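Local structure of probable ATP-dependent kinase TDA10 (Saccharomyces cerevisiae, 1ODF) at residues K44-S48 against L158-F162; L163-I168 against L254-F259; V208-D212 against T272-S277. The protein is probably an ATP-dependent kinase of the GLYK family whose substrate is not yet known. One frame throughout, in Å; residues are numbered along the deposited sequence.

In the fold
The three contacts lie about the mixed sheet and its probable ATP-binding loop. Contact 1 is buried near the centre of the chain and is the polar one: the start of helix 44-59 and the end of strand 155-160 bring charged groups and a sulfate together. Contact 2, farther out but still buried, takes up the loop that follows the same strand and fixes it to helix 249-262 with aromatic rings and water. Contact 3, partly buried, is backbone pairing inside the sheet and ends at the surface in polar loops. Each touches both others: Leu158 packs on Leu163, Phe259 on Val208, and Phe209 on Lys44 and Thr47.

Contact 1. Residues K44-S48 against L158-F162; sequences KSFTS and LEGWF. With SO4 (sulfate ion), chain B.
Sulfate O4, beside the place where Lys44 meets Glu159, takes a nearly straight hydrogen bond from Ser45 N (2.9 Å, N-H...O angle 167°). Ser45 OG lies 3.1 Å from the same O4, although its proton has another acceptor within reach. The amides of Gly41 and Gly43 bind the ion as well. The arrangement fits the anion-binding loop of a P-loop (Walker A motif), in which backbone N-H groups at the start of a helix would probably hold a phosphate of ATP; the sulfate, likely from the crystallisation liquor, seems to mark that site.

Lys44 runs across Glu159 at about a right angle. Its CG sits between the backbone N and the carbonyl carbon (chi1 52°), and further bends at chi2 and chi4 carry the chain past the carboxylate, so that methylenes do the touching: CE approaches Glu159 OE2 to 3.0 Å. The ammonium goes beyond, its NZ 4.5 Å from Glu159 OE2, a distance of attraction and not of a salt bridge. NZ settles instead on Gly38 O, alongside Trp161 CB at 3.5 Å. Ser45 OG stands 3.5 Å from the same Glu159 OE2. Deeper in, Ser48 OG rests on Glu159 CG at 3.6 Å; it donates back to Ser45 O one turn earlier (2.7 Å) and is also bonded to Tyr67 OH. An acidic residue near the C-terminal end of the strand beside strand 32-37 is consistent with a Walker B position.

The first turn of helix 44-59 runs nearly antiparallel to strand 158-160 and packs on Phe36 of the central strand 32-37, with helix 8-24 beside Thr47 and strand 65-69 beyond Glu159.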
loop_
_atom_site.group_PDB
_atom_site.type_symbol
_atom_site.label_atom_id
_atom_site.label_comp_id
_atom_site.label_asym_id
_atom_site.label_seq_id
_atom_site.Cartn_x
_atom_site.Cartn_y
_atom_site.Cartn_z
ATOM N N LYS A 44 5.726 7.238 -2.861
ATOM C CA LYS A 44 5.321 6.841 -1.511
ATOM C C LYS A 44 6.185 5.703 -0.959
ATOM O O LYS A 44 6.454 5.639 0.247
ATOM C CB LYS A 44 3.834 6.440 -1.505
ATOM C CG LYS A 44 3.442 5.408 -2.564
ATOM C CD LYS A 44 3.136 4.043 -1.958
ATOM C CE LYS A 44 3.199 2.953 -3.022
ATOM N NZ LYS A 44 2.422 3.314 -4.242
ATOM N N SER A 45 6.631 4.814 -1.839
ATOM C CA SER A 45 7.466 3.699 -1.410
ATOM C C SER A 45 8.787 4.193 -0.840
ATOM O O SER A 45 9.202 3.774 0.249
ATOM C CB SER A 45 7.739 2.757 -2.577
ATOM O OG SER A 45 6.537 2.170 -3.016
ATOM N N PHE A 46 9.452 5.072 -1.583
ATOM C CA PHE A 46 10.720 5.626 -1.135
ATOM C C PHE A 46 10.502 6.406 0.169
ATOM O O PHE A 46 11.292 6.292 1.109
ATOM C CB PHE A 46 11.302 6.553 -2.211
ATOM C CG PHE A 46 12.582 7.241 -1.801
ATOM C CD1 PHE A 46 13.780 6.530 -1.730
ATOM C CD2 PHE A 46 12.589 8.596 -1.480
ATOM C CE1 PHE A 46 14.967 7.158 -1.348
ATOM C CE2 PHE A 46 13.775 9.237 -1.097
ATOM C CZ PHE A 46 14.964 8.516 -1.031
ATOM N N THR A 47 9.425 7.186 0.234
ATOM C CA THR A 47 9.144 7.967 1.437
ATOM C C THR A 47 8.945 7.092 2.684
ATOM O O THR A 47 9.442 7.421 3.773
ATOM C CB THR A 47 7.905 8.863 1.240
ATOM O OG1 THR A 47 8.096 9.696 0.091
ATOM C CG2 THR A 47 7.687 9.751 2.460
ATOM N N SER A 48 8.222 5.987 2.527
ATOM C CA SER A 48 7.976 5.070 3.648
ATOM C C SER A 48 9.289 4.462 4.134
ATOM O O SER A 48 9.507 4.317 5.341
ATOM C CB SER A 48 6.994 3.956 3.237
ATOM O OG SER A 48 7.537 3.093 2.249
ATOM N N LEU A 158 3.288 -0.055 7.040
ATOM C CA LEU A 158 2.794 -0.818 5.899
ATOM C C LEU A 158 2.507 0.185 4.774
ATOM O O LEU A 158 1.996 1.283 5.030
ATOM C CB LEU A 158 1.520 -1.591 6.265
ATOM C CG LEU A 158 0.934 -2.478 5.155
ATOM C CD1 LEU A 158 1.908 -3.617 4.828
ATOM C CD2 LEU A 158 -0.412 -3.026 5.593
ATOM N N GLU A 159 2.842 -0.186 3.539
ATOM C CA GLU A 159 2.629 0.707 2.407
ATOM C C GLU A 159 2.146 -0.013 1.156
ATOM O O GLU A 159 2.552 -1.142 0.880
ATOM C CB GLU A 159 3.917 1.467 2.089
ATOM C CG GLU A 159 5.014 0.614 1.468
ATOM C CD GLU A 159 4.880 0.467 -0.048
ATOM O OE1 GLU A 159 5.529 -0.444 -0.600
ATOM O OE2 GLU A 159 4.142 1.254 -0.692
ATOM N N GLY A 160 1.274 0.666 0.411
ATOM C CA GLY A 160 0.720 0.129 -0.819
ATOM C C GLY A 160 0.018 1.237 -1.591
ATOM O O GLY A 160 -0.307 2.292 -1.033
ATOM N N TRP A 161 -0.227 0.997 -2.877
ATOM C CA TRP A 161 -0.881 1.985 -3.729
ATOM C C TRP A 161 -2.396 2.042 -3.524
ATOM O O TRP A 161 -3.035 3.004 -3.948
ATOM C CB TRP A 161 -0.572 1.714 -5.217
ATOM C CG TRP A 161 -1.122 0.416 -5.704
ATOM C CD1 TRP A 161 -0.522 -0.811 -5.633
ATOM C CD2 TRP A 161 -2.434 0.189 -6.225
ATOM N NE1 TRP A 161 -1.387 -1.791 -6.071
ATOM C CE2 TRP A 161 -2.569 -1.202 -6.436
ATOM C CE3 TRP A 161 -3.517 1.027 -6.528
ATOM C CZ2 TRP A 161 -3.741 -1.772 -6.931
ATOM C CZ3 TRP A 161 -4.675 0.461 -7.019
ATOM C CH2 TRP A 161 -4.780 -0.926 -7.214
ATOM N N PHE A 162 -2.968 1.025 -2.879
ATOM C CA PHE A 162 -4.413 0.994 -2.641
ATOM C C PHE A 162 -4.829 0.906 -1.161
ATOM O O PHE A 162 -5.989 0.625 -0.850
ATOM C CB PHE A 162 -5.041 -0.168 -3.417
ATOM C CG PHE A 162 -4.622 -1.528 -2.920
ATOM C CD1 PHE A 162 -5.395 -2.211 -1.975
ATOM C CD2 PHE A 162 -3.459 -2.129 -3.394
ATOM C CE1 PHE A 162 -5.015 -3.477 -1.510
ATOM C CE2 PHE A 162 -3.064 -3.401 -2.936
ATOM C CZ PHE A 162 -3.846 -4.078 -1.991
HETATM S S SO4 B . 6.243 4.383 -5.921
HETATM O O1 SO4 B . 6.553 5.610 -6.676
HETATM O O2 SO4 B . 5.272 3.569 -6.675
HETATM O O3 SO4 B . 7.478 3.608 -5.740
HETATM O O4 SO4 B . 5.695 4.743 -4.595
#

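Contact 2. Residues L163-I168 against L254-F259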
loop_
_atom_site.group_PDB
_atom_site.type_symbol
_atom_site.label_atom_id
_atom_site.label_comp_id
_atom_site.label_asym_id
_atom_site.label_seq_id
_atom_site.Cartn_x
_atom_site.Cartn_y
_atom_site.Cartn_z
ATOM N N LEU A 163 -3.897 1.147 -0.251
ATOM C CA LEU A 163 -4.224 1.091 1.162
ATOM C C LEU A 163 -5.217 2.201 1.514
ATOM O O LEU A 163 -5.001 3.377 1.196
ATOM C CB LEU A 163 -2.962 1.237 2.012
ATOM C CG LEU A 163 -1.830 0.220 1.825
ATOM C CD1 LEU A 163 -0.791 0.416 2.923
ATOM C CD2 LEU A 163 -2.377 -1.194 1.870
ATOM N N GLY A 164 -6.310 1.825 2.167
ATOM C CA GLY A 164 -7.298 2.816 2.541
ATOM C C GLY A 164 -8.547 2.769 1.678
ATOM O O GLY A 164 -9.596 3.266 2.091
ATOM N N PHE A 165 -8.442 2.186 0.483
ATOM C CA PHE A 165 -9.597 2.075 -0.406
ATOM C C PHE A 165 -10.624 1.175 0.265
ATOM O O PHE A 165 -10.271 0.172 0.892
ATOM C CB PHE A 165 -9.200 1.452 -1.754
ATOM C CG PHE A 165 -8.297 2.313 -2.595
ATOM C CD1 PHE A 165 -7.760 3.501 -2.093
ATOM C CD2 PHE A 165 -7.940 1.905 -3.884
ATOM C CE1 PHE A 165 -6.875 4.270 -2.863
ATOM C CE2 PHE A 165 -7.057 2.663 -4.662
ATOM C CZ PHE A 165 -6.522 3.849 -4.146
ATOM N N ASN A 166 -11.895 1.523 0.131
ATOM C CA ASN A 166 -12.952 0.720 0.735
ATOM C C ASN A 166 -13.945 0.189 -0.291
ATOM O O ASN A 166 -14.343 0.892 -1.226
ATOM C CB ASN A 166 -13.693 1.519 1.814
ATOM C CG ASN A 166 -12.802 1.842 3.019
ATOM O OD1 ASN A 166 -12.165 0.961 3.589
ATOM N ND2 ASN A 166 -12.765 3.107 3.403
ATOM N N PRO A 167 -14.356 -1.070 -0.121
ATOM C CA PRO A 167 -15.305 -1.708 -1.032
ATOM C C PRO A 167 -16.654 -1.022 -1.108
ATOM O O PRO A 167 -17.133 -0.439 -0.128
ATOM C CB PRO A 167 -15.406 -3.132 -0.482
ATOM C CG PRO A 167 -15.102 -2.961 0.982
ATOM C CD PRO A 167 -13.950 -1.995 0.953
ATOM N N ILE A 168 -17.246 -1.062 -2.299
ATOM C CA ILE A 168 -18.573 -0.506 -2.508
ATOM C C ILE A 168 -19.458 -1.533 -1.820
ATOM O O ILE A 168 -19.339 -2.730 -2.085
ATOM C CB ILE A 168 -18.938 -0.459 -3.997
ATOM C CG1 ILE A 168 -17.882 0.345 -4.769
ATOM C CG2 ILE A 168 -20.325 0.152 -4.162
ATOM C CD1 ILE A 168 -17.665 1.756 -4.229
ATOM N N LEU A 254 -12.730 4.324 -9.180
ATOM C CA LEU A 254 -13.760 3.915 -8.240
ATOM C C LEU A 254 -13.546 4.347 -6.782
ATOM O O LEU A 254 -14.463 4.875 -6.162
ATOM C CB LEU A 254 -13.920 2.393 -8.261
ATOM C CG LEU A 254 -15.327 1.817 -8.479
ATOM C CD1 LEU A 254 -15.360 0.398 -7.938
ATOM C CD2 LEU A 254 -16.376 2.672 -7.785
ATOM N N TYR A 255 -12.336 4.147 -6.252
ATOM C CA TYR A 255 -12.059 4.432 -4.841
ATOM C C TYR A 255 -11.246 5.646 -4.417
ATOM O O TYR A 255 -11.417 6.133 -3.300
ATOM C CB TYR A 255 -11.384 3.215 -4.201
ATOM C CG TYR A 255 -11.965 1.875 -4.591
ATOM C CD1 TYR A 255 -11.258 0.998 -5.417
ATOM C CD2 TYR A 255 -13.199 1.461 -4.094
ATOM C CE1 TYR A 255 -11.766 -0.269 -5.729
ATOM C CE2 TYR A 255 -13.717 0.201 -4.394
ATOM C CZ TYR A 255 -12.999 -0.659 -5.210
ATOM O OH TYR A 255 -13.507 -1.907 -5.483
ATOM N N LEU A 256 -10.356 6.131 -5.275
ATOM C CA LEU A 256 -9.488 7.243 -4.895
ATOM C C LEU A 256 -10.165 8.468 -4.293
ATOM O O LEU A 256 -9.683 9.031 -3.310
ATOM C CB LEU A 256 -8.612 7.679 -6.075
ATOM C CG LEU A 256 -7.505 8.674 -5.676
ATOM C CD1 LEU A 256 -6.545 8.004 -4.677
ATOM C CD2 LEU A 256 -6.741 9.147 -6.905
ATOM N N ASN A 257 -11.286 8.880 -4.866
ATOM C CA ASN A 257 -11.982 10.061 -4.372
ATOM C C ASN A 257 -12.482 9.933 -2.920
ATOM O O ASN A 257 -12.095 10.721 -2.060
ATOM C CB ASN A 257 -13.142 10.397 -5.309
ATOM C CG ASN A 257 -13.802 11.712 -4.961
ATOM O OD1 ASN A 257 -13.418 12.384 -4.002
ATOM N ND2 ASN A 257 -14.802 12.087 -5.739
ATOM N N ASP A 258 -13.337 8.951 -2.649
ATOM C CA ASP A 258 -13.850 8.763 -1.287
ATOM C C ASP A 258 -12.697 8.607 -0.304
ATOM O O ASP A 258 -12.669 9.251 0.748
ATOM C CB ASP A 258 -14.742 7.521 -1.188
ATOM C CG ASP A 258 -15.885 7.542 -2.176
ATOM O OD1 ASP A 258 -16.500 8.620 -2.347
ATOM O OD2 ASP A 258 -16.172 6.473 -2.772
ATOM N N PHE A 259 -11.741 7.756 -0.660
ATOM C CA PHE A 259 -10.593 7.519 0.194
ATOM C C PHE A 259 -9.840 8.796 0.561
ATOM O O PHE A 259 -9.685 9.121 1.738
ATOM C CB PHE A 259 -9.634 6.533 -0.471
ATOM C CG PHE A 259 -8.282 6.493 0.169
ATOM C CD1 PHE A 259 -7.137 6.742 -0.585
ATOM C CD2 PHE A 259 -8.155 6.267 1.537
ATOM C CE1 PHE A 259 -5.883 6.769 0.015
ATOM C CE2 PHE A 259 -6.910 6.292 2.147
ATOM C CZ PHE A 259 -5.768 6.545 1.384
HETATM O O HOH W 1 -12.409 4.064 -1.155
HETATM O O HOH W 2 -15.186 3.318 -1.714
#
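An aromatic cluster of Phe165, Tyr255 and Phe259 joins the loop after strand 155-160 to helix 249-262. Phe165 lies in the middle: Phe259 CD1 comes to the edge of its ring, 3.4 Å from Phe165 CE1, while Tyr255 CB packs obliquely on Phe165 CG at 3.6 Å. Phe259 has CG anti to its own backbone N (chi1 166°), which swings the ring under the loop, and Leu163 O lies over one face, 3.3 Å from Phe259 CZ. Gly164, at phi 105°, has a backbone that suits a residue without CB, and a CB would also collide with Phe259 CE2. With an alanine in place of Phe259, Phe165 would probably lose the neighbour at its ring edge and a gap would open beneath Gly164.

Farther along, Asn166 O approaches Tyr255 CD2 to 3.1 Å, and Ile168 CD1 meets Leu254 CD2 at 3.9 Å. Tyr255 OH finds its partner in Asn186. Water 1 bridges the segments, accepting from Asn166 N (2.9 Å) and donating to Tyr255 O (3.1 Å). Ring and methyl packing, with two loop carbonyls set against the aromatic rings, thus makes the direct grip, and the loop's amide reaches the helix backbone through water.

Contact 3. Residues V208-D212 against T272-S277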
loop_
_atom_site.group_PDB
_atom_site.type_symbol
_atom_site.label_atom_id
_atom_site.label_comp_id
_atom_site.label_asym_id
_atom_site.label_seq_id
_atom_site.Cartn_x
_atom_site.Cartn_y
_atom_site.Cartn_z
ATOM N N VAL A 208 -1.157 10.102 3.171
ATOM C CA VAL A 208 -1.815 9.969 1.888
ATOM C C VAL A 208 -1.247 10.898 0.835
ATOM O O VAL A 208 -1.112 12.108 1.056
ATOM C CB VAL A 208 -3.339 10.229 2.017
ATOM C CG1 VAL A 208 -4.001 10.204 0.626
ATOM C CG2 VAL A 208 -3.967 9.173 2.923
ATOM N N PHE A 209 -0.913 10.307 -0.306
ATOM C CA PHE A 209 -0.372 11.031 -1.449
ATOM C C PHE A 209 -1.437 11.045 -2.534
ATOM O O PHE A 209 -1.932 9.983 -2.937
ATOM C CB PHE A 209 0.853 10.305 -2.037
ATOM C CG PHE A 209 2.152 10.542 -1.302
ATOM C CD1 PHE A 209 2.188 10.717 0.077
ATOM C CD2 PHE A 209 3.356 10.546 -2.003
ATOM C CE1 PHE A 209 3.404 10.890 0.744
ATOM C CE2 PHE A 209 4.573 10.716 -1.348
ATOM C CZ PHE A 209 4.596 10.888 0.030
ATOM N N THR A 210 -1.812 12.234 -2.993
ATOM C CA THR A 210 -2.748 12.323 -4.098
ATOM C C THR A 210 -2.115 13.288 -5.113
ATOM O O THR A 210 -1.107 13.934 -4.814
ATOM C CB THR A 210 -4.148 12.815 -3.660
ATOM O OG1 THR A 210 -5.087 12.506 -4.697
ATOM C CG2 THR A 210 -4.154 14.317 -3.411
ATOM N N THR A 211 -2.679 13.377 -6.311
ATOM C CA THR A 211 -2.112 14.256 -7.327
ATOM C C THR A 211 -3.201 15.069 -8.023
ATOM O O THR A 211 -4.386 14.792 -7.841
ATOM C CB THR A 211 -1.305 13.422 -8.361
ATOM O OG1 THR A 211 -0.662 14.297 -9.295
ATOM C CG2 THR A 211 -2.212 12.451 -9.098
ATOM N N ASP A 212 -2.804 16.078 -8.797
ATOM C CA ASP A 212 -3.758 16.935 -9.510
ATOM C C ASP A 212 -4.409 16.233 -10.698
ATOM O O ASP A 212 -5.516 16.577 -11.109
ATOM C CB ASP A 212 -3.067 18.213 -9.991
ATOM C CG ASP A 212 -1.773 17.932 -10.731
ATOM O OD1 ASP A 212 -1.777 17.055 -11.618
ATOM O OD2 ASP A 212 -0.755 18.590 -10.429
ATOM N N THR A 272 -2.465 14.415 4.446
ATOM C CA THR A 272 -2.712 14.267 3.015
ATOM C C THR A 272 -1.835 15.262 2.255
ATOM O O THR A 272 -1.794 16.455 2.573
ATOM C CB THR A 272 -4.206 14.506 2.637
ATOM O OG1 THR A 272 -5.041 13.538 3.291
ATOM C CG2 THR A 272 -4.394 14.375 1.130
ATOM N N LEU A 273 -1.120 14.752 1.258
ATOM C CA LEU A 273 -0.228 15.569 0.450
ATOM C C LEU A 273 -0.630 15.518 -1.014
ATOM O O LEU A 273 -0.774 14.435 -1.594
ATOM C CB LEU A 273 1.214 15.073 0.571
ATOM C CG LEU A 273 1.904 14.985 1.932
ATOM C CD1 LEU A 273 3.320 14.486 1.724
ATOM C CD2 LEU A 273 1.921 16.340 2.607
ATOM N N GLY A 274 -0.814 16.695 -1.604
ATOM C CA GLY A 274 -1.168 16.767 -3.007
ATOM C C GLY A 274 0.092 17.080 -3.785
ATOM O O GLY A 274 0.750 18.078 -3.504
ATOM N N ILE A 275 0.444 16.234 -4.751
ATOM C CA ILE A 275 1.657 16.470 -5.533
ATOM C C ILE A 275 1.380 16.499 -7.026
ATOM O O ILE A 275 0.427 15.884 -7.503
ATOM C CB ILE A 275 2.732 15.398 -5.262
ATOM C CG1 ILE A 275 2.323 14.065 -5.899
ATOM C CG2 ILE A 275 2.926 15.236 -3.768
ATOM C CD1 ILE A 275 3.381 12.979 -5.783
ATOM N N ASP A 276 2.232 17.217 -7.756
ATOM C CA ASP A 276 2.099 17.358 -9.204
ATOM C C ASP A 276 3.010 16.399 -9.969
ATOM O O ASP A 276 3.752 15.617 -9.365
ATOM C CB ASP A 276 2.414 18.800 -9.616
ATOM C CG ASP A 276 3.870 19.188 -9.353
ATOM O OD1 ASP A 276 4.187 20.395 -9.464
ATOM O OD2 ASP A 276 4.699 18.300 -9.046
ATOM N N SER A 277 2.951 16.474 -11.297
ATOM C CA SER A 277 3.763 15.629 -12.174
ATOM C C SER A 277 5.208 15.498 -11.697
ATOM O O SER A 277 5.775 14.409 -11.723
ATOM C CB SER A 277 3.750 16.187 -13.595
ATOM O OG SER A 277 2.422 16.441 -14.021
HETATM O O HOH W 3 0.509 18.229 -13.357
#
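Ile275, Leu273 and Thr210 are among the residues most deeply engaged in this pairing of strands 204-211 and 269-275. Leu273 is gripped at both ends of its backbone: its N donates to Val208 O (2.7 Å, 166°), and its O receives Thr210 N (2.8 Å, 171°). Thr210 continues the pattern through its own O, which takes Ile275 N at 2.8 Å. Ile275 has CG1 between the backbone N and the carbonyl carbon (chi1 72°), which lays that methylene 3.6 Å from Thr210 O. Thr210 CG2 lies 3.9 Å from Gly274 CA, where no side chain intervenes.

The strands are parallel neighbours joined by a beta-alpha-beta crossover whose intervening helices include 249-262. That helix packs on Val208, Thr210 and Thr272. On the opposite face Leu273 and Phe209 lie side by side, Leu273 CD1 being 3.7 Å from Phe209 CE1, and with Ile275 they meet Val8 of helix 8-24; Phe209 also touches Ser42 of the probable P-loop.

Past Thr210 the bonding turns irregular. Thr211 OG1 lies 2.6 Å from Ile275 O, though its one proton may go to Asn216 OD1 instead, and Asp212 N makes a weak bond to the same Ile275 O. Asp212 OD2 touches Asp276 CB at 3.3 Å, while water 3 connects Asp212 OD1 with Ser277 OG.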